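Local coordinates for RagA protein (Porphyromonas gingivalis, PDB 6SLN), which probably takes up nutrients such as peptides across the bacterial outer membrane as a TonB-dependent beta-barrel receptor, at residues A[750-755]-A[851-856]; A[857-862]-A[932-937]; A[926-931]-A[961-966]; A[936-941]-A[952-957]. All blocks are in the same frame, centred on the assembly; numbering follows the deposited sequence.

Contact 1 of 4, residues A[750-755]-A[851-856]; sequences DWNVYA and GASWKG
The close-fitting part of this contact lies where Tyr-754 folds its ring across Gly-851. With CG set between the backbone N and the carbonyl carbon (chi1 38°), the phenol lies over the neighbouring strand. Gly-851 O sits 3.1 Å above the plane of the Tyr-754 ring, over its centre, and Gly-851 CA points a C-H at the same face, 3.8 Å from the ring centroid. Gly-851 has no side chain, and the Tyr-754 ring lies directly on its backbone. The hydroxyl hydrogen-bonds Asp-860 OD2 on strand 857-873. Beneath the ring, Tyr-754 N donates to Gly-851 O at 2.8 Å, nearly along the C=O axis, and Ser-853 N binds Asn-752 O at 3.0 Å from above the carbonyl plane. Strands 752-764 and 844-853 are antiparallel neighbours in the wall of the transmembrane beta barrel; an aromatic ring laid over a glycine of the adjacent strand is a recurring pairing in outer-membrane barrels. On the face of Val-753, Ala-852 CB meets the edge of the Trp-751 ring, 3.6 Å from its CZ3. The strand ends are more open. Trp-751 and Trp-854, both on the surface, form an edge-to-face pair: the pyrrole edge of Trp-854 points at one face of Trp-751, with the five-membered rings 4.6 Å apart between centroids and their planes at 65°. At the far end Asp-750 OD1 and Lys-855 NZ stay 5.4 Å apart, too far for a salt bridge, and the lysine chain leads away across the surface.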
loop_
_atom_site.group_PDB
_atom_site.type_symbol
_atom_site.label_atom_id
_atom_site.label_comp_id
_atom_site.label_asym_id
_atom_site.label_seq_id
_atom_site.Cartn_x
_atom_site.Cartn_y
_atom_site.Cartn_z
ATOM N N ASP A 750 26.469 -8.173 -57.753
ATOM C CA ASP A 750 25.607 -7.014 -57.953
ATOM C C ASP A 750 24.264 -7.326 -57.292
ATOM O O ASP A 750 23.745 -6.535 -56.496
ATOM C CB ASP A 750 25.434 -6.711 -59.449
ATOM C CG ASP A 750 25.413 -5.215 -59.764
ATOM O OD1 ASP A 750 26.380 -4.507 -59.410
ATOM O OD2 ASP A 750 24.434 -4.756 -60.392
ATOM N N TRP A 751 23.722 -8.507 -57.596
ATOM C CA TRP A 751 22.421 -8.983 -57.138
ATOM C C TRP A 751 22.572 -10.057 -56.064
ATOM O O TRP A 751 23.615 -10.701 -55.945
ATOM C CB TRP A 751 21.621 -9.564 -58.309
ATOM C CG TRP A 751 20.703 -8.594 -58.963
ATOM C CD1 TRP A 751 20.956 -7.871 -60.075
ATOM C CD2 TRP A 751 19.376 -8.241 -58.542
ATOM N NE1 TRP A 751 19.876 -7.083 -60.381
ATOM C CE2 TRP A 751 18.891 -7.294 -59.457
ATOM C CE3 TRP A 751 18.558 -8.628 -57.479
ATOM C CZ2 TRP A 751 17.623 -6.728 -59.348
ATOM C CZ3 TRP A 751 17.295 -8.065 -57.373
ATOM C CH2 TRP A 751 16.841 -7.127 -58.302
ATOM N N ASN A 752 21.498 -10.271 -55.295
ATOM C CA ASN A 752 21.465 -11.370 -54.325
ATOM C C ASN A 752 20.010 -11.604 -53.898
ATOM O O ASN A 752 19.493 -10.879 -53.045
ATOM C CB ASN A 752 22.345 -11.084 -53.118
ATOM C CG ASN A 752 22.351 -12.233 -52.119
ATOM O OD1 ASN A 752 21.691 -13.253 -52.324
ATOM N ND2 ASN A 752 23.099 -12.071 -51.026
ATOM N N VAL A 753 19.398 -12.645 -54.460
ATOM C CA VAL A 753 18.047 -13.060 -54.109
ATOM C C VAL A 753 18.154 -14.288 -53.222
ATOM O O VAL A 753 18.852 -15.244 -53.578
ATOM C CB VAL A 753 17.225 -13.360 -55.368
ATOM C CG1 VAL A 753 15.775 -13.528 -55.013
ATOM C CG2 VAL A 753 17.396 -12.244 -56.376
ATOM N N TYR A 754 17.458 -14.269 -52.077
ATOM C CA TYR A 754 17.512 -15.356 -51.106
ATOM C C TYR A 754 16.106 -15.643 -50.604
ATOM O O TYR A 754 15.243 -14.758 -50.579
ATOM C CB TYR A 754 18.422 -15.032 -49.905
ATOM C CG TYR A 754 18.322 -13.593 -49.466
ATOM C CD1 TYR A 754 19.029 -12.593 -50.133
ATOM C CD2 TYR A 754 17.507 -13.228 -48.404
ATOM C CE1 TYR A 754 18.930 -11.269 -49.752
ATOM C CE2 TYR A 754 17.404 -11.901 -48.007
ATOM C CZ TYR A 754 18.117 -10.924 -48.690
ATOM O OH TYR A 754 18.029 -9.598 -48.321
ATOM N N ALA A 755 15.885 -16.895 -50.203
ATOM C CA ALA A 755 14.572 -17.374 -49.796
ATOM C C ALA A 755 14.698 -18.334 -48.625
ATOM O O ALA A 755 15.649 -19.120 -48.530
ATOM C CB ALA A 755 13.846 -18.075 -50.945
ATOM N N GLY A 851 13.839 -12.078 -50.241
ATOM C CA GLY A 851 14.782 -11.004 -50.042
ATOM C C GLY A 851 15.709 -10.785 -51.212
ATOM O O GLY A 851 16.405 -11.704 -51.647
ATOM N N ALA A 852 15.717 -9.569 -51.737
ATOM C CA ALA A 852 16.679 -9.163 -52.747
ATOM C C ALA A 852 17.502 -8.004 -52.210
ATOM O O ALA A 852 16.987 -7.134 -51.497
ATOM C CB ALA A 852 15.997 -8.752 -54.060
ATOM N N SER A 853 18.785 -8.013 -52.534
ATOM C CA SER A 853 19.662 -6.892 -52.264
ATOM C C SER A 853 20.333 -6.507 -53.569
ATOM O O SER A 853 20.905 -7.365 -54.252
ATOM C CB SER A 853 20.703 -7.230 -51.205
ATOM O OG SER A 853 21.285 -8.486 -51.478
ATOM N N TRP A 854 20.229 -5.226 -53.922
ATOM C CA TRP A 854 20.946 -4.690 -55.068
ATOM C C TRP A 854 22.364 -4.322 -54.676
ATOM O O TRP A 854 23.057 -5.115 -54.034
ATOM C CB TRP A 854 20.238 -3.476 -55.639
ATOM C CG TRP A 854 20.402 -3.466 -57.086
ATOM C CD1 TRP A 854 20.483 -4.555 -57.895
ATOM C CD2 TRP A 854 20.552 -2.325 -57.927
ATOM N NE1 TRP A 854 20.660 -4.165 -59.194
ATOM C CE2 TRP A 854 20.703 -2.798 -59.241
ATOM C CE3 TRP A 854 20.562 -0.948 -57.699
ATOM C CZ2 TRP A 854 20.860 -1.944 -60.322
ATOM C CZ3 TRP A 854 20.720 -0.103 -58.775
ATOM C CH2 TRP A 854 20.867 -0.601 -60.069
ATOM N N LYS A 855 22.812 -3.128 -55.046
ATOM C CA LYS A 855 24.050 -2.594 -54.490
ATOM C C LYS A 855 23.655 -1.588 -53.410
ATOM O O LYS A 855 23.607 -0.378 -53.622
ATOM C CB LYS A 855 24.933 -1.987 -55.577
ATOM C CG LYS A 855 26.439 -2.086 -55.261
ATOM C CD LYS A 855 27.324 -2.138 -56.517
ATOM C CE LYS A 855 28.816 -1.965 -56.175
ATOM N NZ LYS A 855 29.463 -0.825 -56.924
ATOM N N GLY A 856 23.349 -2.116 -52.230
ATOM C CA GLY A 856 22.923 -1.305 -51.117
ATOM C C GLY A 856 21.427 -1.189 -50.972
ATOM O O GLY A 856 20.955 -0.779 -49.906
#

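Contact 2 of 4, residues A[857-862]-A[932-937]; sequences LSLDAD and LKLTYV
Strands 857-862 and 932-937 run antiparallel at 162°, their axes 4.6 Å apart, with Ser-858/Thr-935 and Asp-860/Lys-933 as hydrogen-bonded pairs. All four backbone donors sit in the plane of the carbonyl they bind; Ser-858 N to Thr-935 O is the straightest, with 174° at the hydrogen, and Lys-933 N to Asp-860 O the most bent. One face of the pair is greasy. Leu-857 brings its CD1 across Tyr-936 at about a right angle, 3.9 Å from CD1 of the tyrosine ring, while its CG touches CD1 of Leu-934 at 4.1 Å. Leu-934, with CG anti to the backbone N, leans its CD1 back over Ser-858 O. Further along, Leu-932 holds the same anti torsion and sets its CD1 against Ala-861 CB at 3.6 Å; Leu-859 crosses Leu-932 obliquely, its CD2 against Leu-932 CD1. The other face carries Ser-858, Asp-860, Lys-933 and Thr-935. Here Asp-860 OD2 hydrogen-bonds the hydroxyl of Tyr-754 on strand 752-764, and Lys-933 stretches away from it to make a cation-pi contact with Tyr-955 on strand 951-964. The alternation is that of a membrane barrel strand: the leucine face is consistent with a lipid-facing side, whereas the charged face, whose carboxylate takes a tyrosine hydroxyl and whose ammonium lies against a tyrosine ring, probably faces the barrel interior.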
loop_
_atom_site.group_PDB
_atom_site.type_symbol
_atom_site.label_atom_id
_atom_site.label_comp_id
_atom_site.label_asym_id
_atom_site.label_seq_id
_atom_site.Cartn_x
_atom_site.Cartn_y
_atom_site.Cartn_z
ATOM N N LEU A 857 20.665 -1.542 -52.003
ATOM C CA LEU A 857 19.212 -1.508 -51.935
ATOM C C LEU A 857 18.690 -2.908 -51.635
ATOM O O LEU A 857 18.931 -3.842 -52.403
ATOM C CB LEU A 857 18.621 -0.969 -53.236
ATOM C CG LEU A 857 17.302 -0.225 -53.020
ATOM C CD1 LEU A 857 17.434 0.741 -51.850
ATOM C CD2 LEU A 857 16.886 0.515 -54.277
ATOM N N SER A 858 17.982 -3.052 -50.519
ATOM C CA SER A 858 17.423 -4.330 -50.106
ATOM C C SER A 858 15.921 -4.227 -49.919
ATOM O O SER A 858 15.396 -3.201 -49.471
ATOM C CB SER A 858 18.033 -4.827 -48.794
ATOM O OG SER A 858 19.397 -5.129 -48.966
ATOM N N LEU A 859 15.237 -5.313 -50.253
ATOM C CA LEU A 859 13.828 -5.471 -49.930
ATOM C C LEU A 859 13.653 -6.847 -49.312
ATOM O O LEU A 859 14.008 -7.854 -49.934
ATOM C CB LEU A 859 12.946 -5.311 -51.168
ATOM C CG LEU A 859 11.451 -5.358 -50.873
ATOM C CD1 LEU A 859 10.761 -4.067 -51.282
ATOM C CD2 LEU A 859 10.880 -6.520 -51.610
ATOM N N ASP A 860 13.127 -6.889 -48.090
ATOM C CA ASP A 860 12.920 -8.136 -47.365
ATOM C C ASP A 860 11.461 -8.268 -46.959
ATOM O O ASP A 860 10.886 -7.348 -46.368
ATOM C CB ASP A 860 13.829 -8.225 -46.139
ATOM C CG ASP A 860 15.212 -8.707 -46.494
ATOM O OD1 ASP A 860 15.502 -9.904 -46.281
ATOM O OD2 ASP A 860 15.998 -7.896 -47.026
ATOM N N ALA A 861 10.871 -9.410 -47.290
ATOM C CA ALA A 861 9.495 -9.727 -46.947
ATOM C C ALA A 861 9.502 -10.959 -46.059
ATOM O O ALA A 861 10.139 -11.966 -46.387
ATOM C CB ALA A 861 8.647 -9.972 -48.197
ATOM N N ASP A 862 8.820 -10.871 -44.930
ATOM C CA ASP A 862 8.658 -11.995 -44.020
ATOM C C ASP A 862 7.172 -12.338 -43.985
ATOM O O ASP A 862 6.350 -11.528 -43.542
ATOM C CB ASP A 862 9.210 -11.655 -42.635
ATOM C CG ASP A 862 10.730 -11.671 -42.595
ATOM O OD1 ASP A 862 11.346 -10.673 -43.014
ATOM O OD2 ASP A 862 11.312 -12.679 -42.149
ATOM N N LEU A 932 7.736 -6.159 -44.201
ATOM C CA LEU A 932 8.257 -5.734 -45.491
ATOM C C LEU A 932 9.163 -4.544 -45.225
ATOM O O LEU A 932 8.785 -3.621 -44.492
ATOM C CB LEU A 932 7.128 -5.381 -46.465
ATOM C CG LEU A 932 7.504 -5.144 -47.931
ATOM C CD1 LEU A 932 7.997 -6.409 -48.618
ATOM C CD2 LEU A 932 6.305 -4.567 -48.656
ATOM N N LYS A 933 10.374 -4.583 -45.767
ATOM C CA LYS A 933 11.339 -3.537 -45.457
ATOM C C LYS A 933 12.188 -3.241 -46.679
ATOM O O LYS A 933 12.846 -4.133 -47.222
ATOM C CB LYS A 933 12.221 -3.925 -44.265
ATOM C CG LYS A 933 13.289 -2.898 -43.920
ATOM C CD LYS A 933 14.296 -3.447 -42.924
ATOM C CE LYS A 933 13.935 -3.077 -41.500
ATOM N NZ LYS A 933 15.128 -3.023 -40.592
ATOM N N LEU A 934 12.147 -1.992 -47.116
ATOM C CA LEU A 934 13.093 -1.466 -48.081
ATOM C C LEU A 934 14.195 -0.760 -47.302
ATOM O O LEU A 934 13.917 0.162 -46.527
ATOM C CB LEU A 934 12.404 -0.507 -49.047
ATOM C CG LEU A 934 13.361 0.084 -50.071
ATOM C CD1 LEU A 934 13.716 -0.983 -51.093
ATOM C CD2 LEU A 934 12.750 1.293 -50.735
ATOM N N THR A 935 15.433 -1.199 -47.492
ATOM C CA THR A 935 16.574 -0.617 -46.808
ATOM C C THR A 935 17.567 -0.081 -47.828
ATOM O O THR A 935 17.678 -0.602 -48.944
ATOM C CB THR A 935 17.238 -1.647 -45.898
ATOM O OG1 THR A 935 16.235 -2.214 -45.049
ATOM C CG2 THR A 935 18.318 -1.006 -45.030
ATOM N N TYR A 936 18.277 0.982 -47.445
ATOM C CA TYR A 936 19.335 1.555 -48.269
ATOM C C TYR A 936 20.572 1.781 -47.413
ATOM O O TYR A 936 20.581 2.672 -46.557
ATOM C CB TYR A 936 18.894 2.859 -48.921
ATOM C CG TYR A 936 19.875 3.306 -49.964
ATOM C CD1 TYR A 936 20.705 2.385 -50.584
ATOM C CD2 TYR A 936 19.994 4.637 -50.315
ATOM C CE1 TYR A 936 21.622 2.771 -51.534
ATOM C CE2 TYR A 936 20.910 5.033 -51.265
ATOM C CZ TYR A 936 21.720 4.092 -51.872
ATOM O OH TYR A 936 22.638 4.459 -52.827
ATOM N N VAL A 937 21.607 0.977 -47.650
ATOM C CA VAL A 937 22.923 1.188 -47.052
ATOM C C VAL A 937 23.609 2.278 -47.866
ATOM O O VAL A 937 23.957 2.063 -49.028
ATOM C CB VAL A 937 23.755 -0.099 -47.035
ATOM C CG1 VAL A 937 25.220 0.205 -46.746
ATOM C CG2 VAL A 937 23.212 -1.070 -46.000
#

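Contact 3 of 4, residues A[926-931]-A[961-966]; sequences FLRLKN and LLTVTK
Backbone hydrogen bonds come first: strands 926-931 and 961-964 are antiparallel, and Leu-927 and Val-964 exchange a reciprocal pair, Leu-927 N to Val-964 O at 3.0 Å and Val-964 N to Leu-927 O at 2.8 Å. Leu-929 N adds a third bond to Leu-962 O, nearly along the C=O axis. The main polar side-chain contact is made by Arg-928 and Thr-963, which lie side by side on the other face from the leucines. The arginine chain bends at chi3 (-109°) and presents its guanidinium side-on, so that NE at 2.9 Å and NH2 at 3.2 Å both donate to Thr-963 OG1, which lies 5° from the guanidinium plane. Thr-963 meets this grip with OG1 anti to its carbonyl carbon. Most of the apolar packing is made by Leu-929: its CD2 touches CD1 of Leu-962 at 4.0 Å and CD2 of Leu-961 at 4.1 Å, all three chains pointing the same way. Leu-927 packs its CB against CB of Val-964, and Phe-926 its CB against CB of Thr-965 at the strand end. Lys-930 NZ hydrogen-bonds Gln-123 OE1 in the plug domain, and Lys-930 with Asn-931 forms a classic beta bulge opposite Asp-862. Arg-928 is buried but well paired: NH2 also salt-bridges Asp-971 and NH1 Glu-973. Its positive charge is therefore probably well stabilised; Thr-963 OG1, taking two N-H groups, fixes the guanidinium's rotation, and the salt bridges join the strand to the segment carrying both acids.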
loop_
_atom_site.group_PDB
_atom_site.type_symbol
_atom_site.label_atom_id
_atom_site.label_comp_id
_atom_site.label_asym_id
_atom_site.label_seq_id
_atom_site.Cartn_x
_atom_site.Cartn_y
_atom_site.Cartn_z
ATOM N N PHE A 926 -5.159 -17.850 -41.995
ATOM C CA PHE A 926 -4.705 -16.588 -42.560
ATOM C C PHE A 926 -3.242 -16.660 -42.962
ATOM O O PHE A 926 -2.452 -17.399 -42.378
ATOM C CB PHE A 926 -4.908 -15.424 -41.583
ATOM C CG PHE A 926 -4.086 -15.526 -40.321
ATOM C CD1 PHE A 926 -2.829 -14.932 -40.236
ATOM C CD2 PHE A 926 -4.578 -16.195 -39.207
ATOM C CE1 PHE A 926 -2.079 -15.013 -39.058
ATOM C CE2 PHE A 926 -3.834 -16.263 -38.033
ATOM C CZ PHE A 926 -2.586 -15.667 -37.965
ATOM N N LEU A 927 -2.903 -15.871 -43.971
ATOM C CA LEU A 927 -1.532 -15.573 -44.347
ATOM C C LEU A 927 -1.291 -14.097 -44.067
ATOM O O LEU A 927 -2.108 -13.249 -44.440
ATOM C CB LEU A 927 -1.306 -15.894 -45.818
ATOM C CG LEU A 927 -0.195 -15.208 -46.599
ATOM C CD1 LEU A 927 1.134 -15.810 -46.228
ATOM C CD2 LEU A 927 -0.445 -15.347 -48.106
ATOM N N ARG A 928 -0.205 -13.788 -43.377
ATOM C CA ARG A 928 0.097 -12.410 -43.025
ATOM C C ARG A 928 1.477 -12.049 -43.546
ATOM O O ARG A 928 2.462 -12.731 -43.240
ATOM C CB ARG A 928 0.020 -12.198 -41.518
ATOM C CG ARG A 928 -0.353 -10.779 -41.135
ATOM C CD ARG A 928 -1.081 -10.792 -39.802
ATOM N NE ARG A 928 -2.493 -10.488 -39.947
ATOM C CZ ARG A 928 -3.397 -10.607 -38.981
ATOM N NH1 ARG A 928 -3.038 -11.037 -37.780
ATOM N NH2 ARG A 928 -4.669 -10.288 -39.227
ATOM N N LEU A 929 1.542 -10.999 -44.350
ATOM C CA LEU A 929 2.817 -10.361 -44.649
ATOM C C LEU A 929 3.246 -9.673 -43.369
ATOM O O LEU A 929 2.765 -8.588 -43.049
ATOM C CB LEU A 929 2.674 -9.378 -45.805
ATOM C CG LEU A 929 3.934 -8.617 -46.196
ATOM C CD1 LEU A 929 5.113 -9.562 -46.335
ATOM C CD2 LEU A 929 3.713 -7.831 -47.484
ATOM N N LYS A 930 4.109 -10.329 -42.594
ATOM C CA LYS A 930 4.455 -9.806 -41.274
ATOM C C LYS A 930 5.410 -8.629 -41.369
ATOM O O LYS A 930 5.266 -7.649 -40.636
ATOM C CB LYS A 930 5.064 -10.904 -40.413
ATOM C CG LYS A 930 4.053 -11.861 -39.866
ATOM C CD LYS A 930 4.197 -11.981 -38.371
ATOM C CE LYS A 930 3.377 -10.923 -37.635
ATOM N NZ LYS A 930 1.941 -11.295 -37.566
ATOM N N ASN A 931 6.363 -8.689 -42.282
ATOM C CA ASN A 931 7.393 -7.673 -42.353
ATOM C C ASN A 931 7.730 -7.425 -43.811
ATOM O O ASN A 931 7.948 -8.372 -44.572
ATOM C CB ASN A 931 8.633 -8.125 -41.566
ATOM C CG ASN A 931 9.761 -7.122 -41.615
ATOM O OD1 ASN A 931 9.811 -6.198 -40.811
ATOM N ND2 ASN A 931 10.686 -7.310 -42.552
ATOM N N LEU A 961 1.344 -5.590 -43.194
ATOM C CA LEU A 961 0.866 -4.829 -44.346
ATOM C C LEU A 961 -0.358 -5.466 -45.003
ATOM O O LEU A 961 -1.269 -4.753 -45.441
ATOM C CB LEU A 961 1.997 -4.693 -45.363
ATOM C CG LEU A 961 1.772 -3.861 -46.614
ATOM C CD1 LEU A 961 1.286 -2.465 -46.249
ATOM C CD2 LEU A 961 3.070 -3.790 -47.394
ATOM N N LEU A 962 -0.393 -6.801 -45.096
ATOM C CA LEU A 962 -1.514 -7.502 -45.709
ATOM C C LEU A 962 -1.861 -8.759 -44.928
ATOM O O LEU A 962 -0.973 -9.496 -44.490
ATOM C CB LEU A 962 -1.235 -7.927 -47.163
ATOM C CG LEU A 962 -0.649 -6.964 -48.193
ATOM C CD1 LEU A 962 0.093 -7.752 -49.263
ATOM C CD2 LEU A 962 -1.723 -6.061 -48.818
ATOM N N THR A 963 -3.160 -9.013 -44.798
ATOM C CA THR A 963 -3.681 -10.295 -44.362
ATOM C C THR A 963 -4.484 -10.905 -45.506
ATOM O O THR A 963 -5.076 -10.197 -46.320
ATOM C CB THR A 963 -4.554 -10.157 -43.107
ATOM O OG1 THR A 963 -3.923 -9.262 -42.182
ATOM C CG2 THR A 963 -4.752 -11.525 -42.422
ATOM N N VAL A 964 -4.465 -12.231 -45.581
ATOM C CA VAL A 964 -5.257 -12.993 -46.531
ATOM C C VAL A 964 -6.054 -14.008 -45.721
ATOM O O VAL A 964 -5.476 -14.931 -45.137
ATOM C CB VAL A 964 -4.385 -13.694 -47.572
ATOM C CG1 VAL A 964 -5.224 -14.622 -48.368
ATOM C CG2 VAL A 964 -3.711 -12.676 -48.470
ATOM N N THR A 965 -7.373 -13.842 -45.682
ATOM C CA THR A 965 -8.234 -14.640 -44.818
ATOM C C THR A 965 -9.673 -14.432 -45.262
ATOM O O THR A 965 -9.990 -13.442 -45.925
ATOM C CB THR A 965 -8.072 -14.241 -43.354
ATOM O OG1 THR A 965 -9.001 -14.967 -42.538
ATOM C CG2 THR A 965 -8.321 -12.743 -43.211
ATOM N N LYS A 966 -10.541 -15.379 -44.906
ATOM C CA LYS A 966 -11.974 -15.236 -45.129
ATOM C C LYS A 966 -12.726 -15.032 -43.817
ATOM O O LYS A 966 -13.955 -15.157 -43.783
ATOM C CB LYS A 966 -12.533 -16.437 -45.904
ATOM C CG LYS A 966 -12.770 -17.726 -45.094
ATOM C CD LYS A 966 -13.661 -18.752 -45.856
ATOM C CE LYS A 966 -14.524 -19.616 -44.894
ATOM N NZ LYS A 966 -14.925 -20.970 -45.420
#

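Contact 4 of 4, residues A[936-941]-A[952-957]; sequences YVLPNS and ARVYLM
Torsions align Val-937 with Arg-953: the arginine has CG anti to its carbonyl carbon (chi1 -53°) and runs extended to NE, while Val-937 places CG1 anti to its backbone N, which sets CG2 beside that N. The two chains then travel side by side, pointing the same way, and the arginine runs along a single methyl from CG to NH1. Val-937 CG2 lies 3.6 Å from Arg-953 CG near the root and 3.5 Å from NH1 at the tip. It stands 3.4 Å above the guanidinium plane, offset toward the rim, so the valine covers part of one flat face. On the other side of the strands, Leu-938 takes a chi1 of -69° that puts its CG 4.2 Å from Ala-952 CB, with its CD2 drawn toward CG2 of Val-954. That same CG2, between the backbone N and carbonyl carbon of its own residue, also meets CB of Tyr-936. Three backbone bonds hold the strands: Tyr-936 N to Val-954 O at 2.7 Å, nearly along the C=O axis; Val-954 N to Tyr-936 O; and Leu-938 N to Ala-952 O at 2.8 Å. Past Leu-938 the chain turns away at Pro-939. Strand 951-964 passes on to strand 986-996, where Arg-953 touches Gln-994, while Tyr-955 reaches Glu-112 in the plug domain. Two neighbouring strands joined by the connection 938-950 make this the closing end of a beta hairpin, one of the repeated up-and-down units of a TonB-dependent receptor barrel that encircles its plug.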
loop_
_atom_site.group_PDB
_atom_site.type_symbol
_atom_site.label_atom_id
_atom_site.label_comp_id
_atom_site.label_asym_id
_atom_site.label_seq_id
_atom_site.Cartn_x
_atom_site.Cartn_y
_atom_site.Cartn_z
ATOM N N TYR A 936 18.277 0.982 -47.445
ATOM C CA TYR A 936 19.335 1.555 -48.269
ATOM C C TYR A 936 20.572 1.781 -47.413
ATOM O O TYR A 936 20.581 2.672 -46.557
ATOM C CB TYR A 936 18.894 2.859 -48.921
ATOM C CG TYR A 936 19.875 3.306 -49.964
ATOM C CD1 TYR A 936 20.705 2.385 -50.584
ATOM C CD2 TYR A 936 19.994 4.637 -50.315
ATOM C CE1 TYR A 936 21.622 2.771 -51.534
ATOM C CE2 TYR A 936 20.910 5.033 -51.265
ATOM C CZ TYR A 936 21.720 4.092 -51.872
ATOM O OH TYR A 936 22.638 4.459 -52.827
ATOM N N VAL A 937 21.607 0.977 -47.650
ATOM C CA VAL A 937 22.923 1.188 -47.052
ATOM C C VAL A 937 23.609 2.278 -47.866
ATOM O O VAL A 937 23.957 2.063 -49.028
ATOM C CB VAL A 937 23.755 -0.099 -47.035
ATOM C CG1 VAL A 937 25.220 0.205 -46.746
ATOM C CG2 VAL A 937 23.212 -1.070 -46.000
ATOM N N LEU A 938 23.791 3.452 -47.265
ATOM C CA LEU A 938 24.314 4.585 -48.013
ATOM C C LEU A 938 25.707 4.266 -48.543
ATOM O O LEU A 938 26.519 3.659 -47.831
ATOM C CB LEU A 938 24.367 5.845 -47.150
ATOM C CG LEU A 938 23.010 6.443 -46.770
ATOM C CD1 LEU A 938 23.117 7.950 -46.662
ATOM C CD2 LEU A 938 21.889 6.041 -47.736
ATOM N N PRO A 939 26.008 4.648 -49.788
ATOM C CA PRO A 939 27.288 4.298 -50.425
ATOM C C PRO A 939 28.521 4.600 -49.585
ATOM O O PRO A 939 28.731 5.743 -49.163
ATOM C CB PRO A 939 27.276 5.150 -51.703
ATOM C CG PRO A 939 26.094 6.093 -51.554
ATOM C CD PRO A 939 25.123 5.374 -50.705
ATOM N N ASN A 940 29.341 3.563 -49.357
ATOM C CA ASN A 940 30.542 3.679 -48.528
ATOM C C ASN A 940 31.412 4.866 -48.927
ATOM O O ASN A 940 32.111 5.434 -48.078
ATOM C CB ASN A 940 31.342 2.375 -48.623
ATOM C CG ASN A 940 32.576 2.362 -47.738
ATOM O OD1 ASN A 940 33.478 3.193 -47.886
ATOM N ND2 ASN A 940 32.625 1.414 -46.815
ATOM N N SER A 941 31.370 5.258 -50.205
ATOM C CA SER A 941 32.231 6.323 -50.709
ATOM C C SER A 941 32.083 7.602 -49.900
ATOM O O SER A 941 33.081 8.226 -49.521
ATOM C CB SER A 941 31.911 6.585 -52.181
ATOM O OG SER A 941 31.583 5.370 -52.822
ATOM N N ALA A 952 25.932 4.569 -42.964
ATOM C CA ALA A 952 24.574 4.938 -42.582
ATOM C C ALA A 952 23.573 4.121 -43.390
ATOM O O ALA A 952 23.863 3.692 -44.511
ATOM C CB ALA A 952 24.321 6.435 -42.784
ATOM N N ARG A 953 22.395 3.906 -42.805
ATOM C CA ARG A 953 21.305 3.226 -43.492
ATOM C C ARG A 953 19.998 3.950 -43.218
ATOM O O ARG A 953 19.777 4.455 -42.113
ATOM C CB ARG A 953 21.144 1.770 -43.050
ATOM C CG ARG A 953 22.388 0.938 -43.122
ATOM C CD ARG A 953 22.280 -0.306 -42.259
ATOM N NE ARG A 953 23.574 -0.978 -42.211
ATOM C CZ ARG A 953 23.798 -2.220 -42.620
ATOM N NH1 ARG A 953 22.806 -2.956 -43.096
ATOM N NH2 ARG A 953 25.020 -2.733 -42.544
ATOM N N VAL A 954 19.133 3.987 -44.223
ATOM C CA VAL A 954 17.742 4.372 -44.042
ATOM C C VAL A 954 16.881 3.210 -44.508
ATOM O O VAL A 954 17.276 2.431 -45.385
ATOM C CB VAL A 954 17.380 5.662 -44.801
ATOM C CG1 VAL A 954 17.942 6.861 -44.072
ATOM C CG2 VAL A 954 17.903 5.600 -46.249
ATOM N N TYR A 955 15.704 3.079 -43.899
ATOM C CA TYR A 955 14.795 2.010 -44.272
ATOM C C TYR A 955 13.356 2.477 -44.165
ATOM O O TYR A 955 13.017 3.361 -43.370
ATOM C CB TYR A 955 14.975 0.757 -43.415
ATOM C CG TYR A 955 14.696 0.938 -41.932
ATOM C CD1 TYR A 955 13.397 0.905 -41.425
ATOM C CD2 TYR A 955 15.743 1.107 -41.029
ATOM C CE1 TYR A 955 13.156 1.054 -40.056
ATOM C CE2 TYR A 955 15.513 1.249 -39.674
ATOM C CZ TYR A 955 14.224 1.226 -39.188
ATOM O OH TYR A 955 14.022 1.373 -37.832
ATOM N N LEU A 956 12.515 1.842 -44.970
ATOM C CA LEU A 956 11.072 2.012 -44.934
ATOM C C LEU A 956 10.450 0.662 -44.600
ATOM O O LEU A 956 10.771 -0.348 -45.235
ATOM C CB LEU A 956 10.567 2.525 -46.280
ATOM C CG LEU A 956 9.592 3.688 -46.287
ATOM C CD1 LEU A 956 9.990 4.681 -45.219
ATOM C CD2 LEU A 956 9.589 4.317 -47.680
ATOM N N MET A 957 9.567 0.637 -43.608
ATOM C CA MET A 957 9.131 -0.638 -43.065
ATOM C C MET A 957 7.624 -0.665 -42.841
ATOM O O MET A 957 7.020 0.340 -42.455
ATOM C CB MET A 957 9.858 -0.940 -41.752
ATOM C CG MET A 957 9.782 -2.389 -41.385
ATOM S SD MET A 957 9.913 -2.576 -39.641
ATOM C CE MET A 957 8.476 -1.662 -39.171
#

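In the fold
Following the chain from its N terminus, contact 1 closes first, bringing strand 752-764 together with 844-853 after an excursion of 95 residues that includes the small antiparallel sheet between 775 and 836. A tight turn then starts strand 857-873, and contact 2 opens in series. It closes on strand 921-937 after a helix and a long excursion. Contact 3 opens on that same strand before contact 2 has closed, so the two cross. Contact 4 starts on Tyr-936 and Val-937, where contact 2 ends, and nests inside the loop of contact 3. Together, with the turn between 844-853 and 857-873, they span five successive wall strands, from 752-764 to 951-964, beside the final strand 986-996.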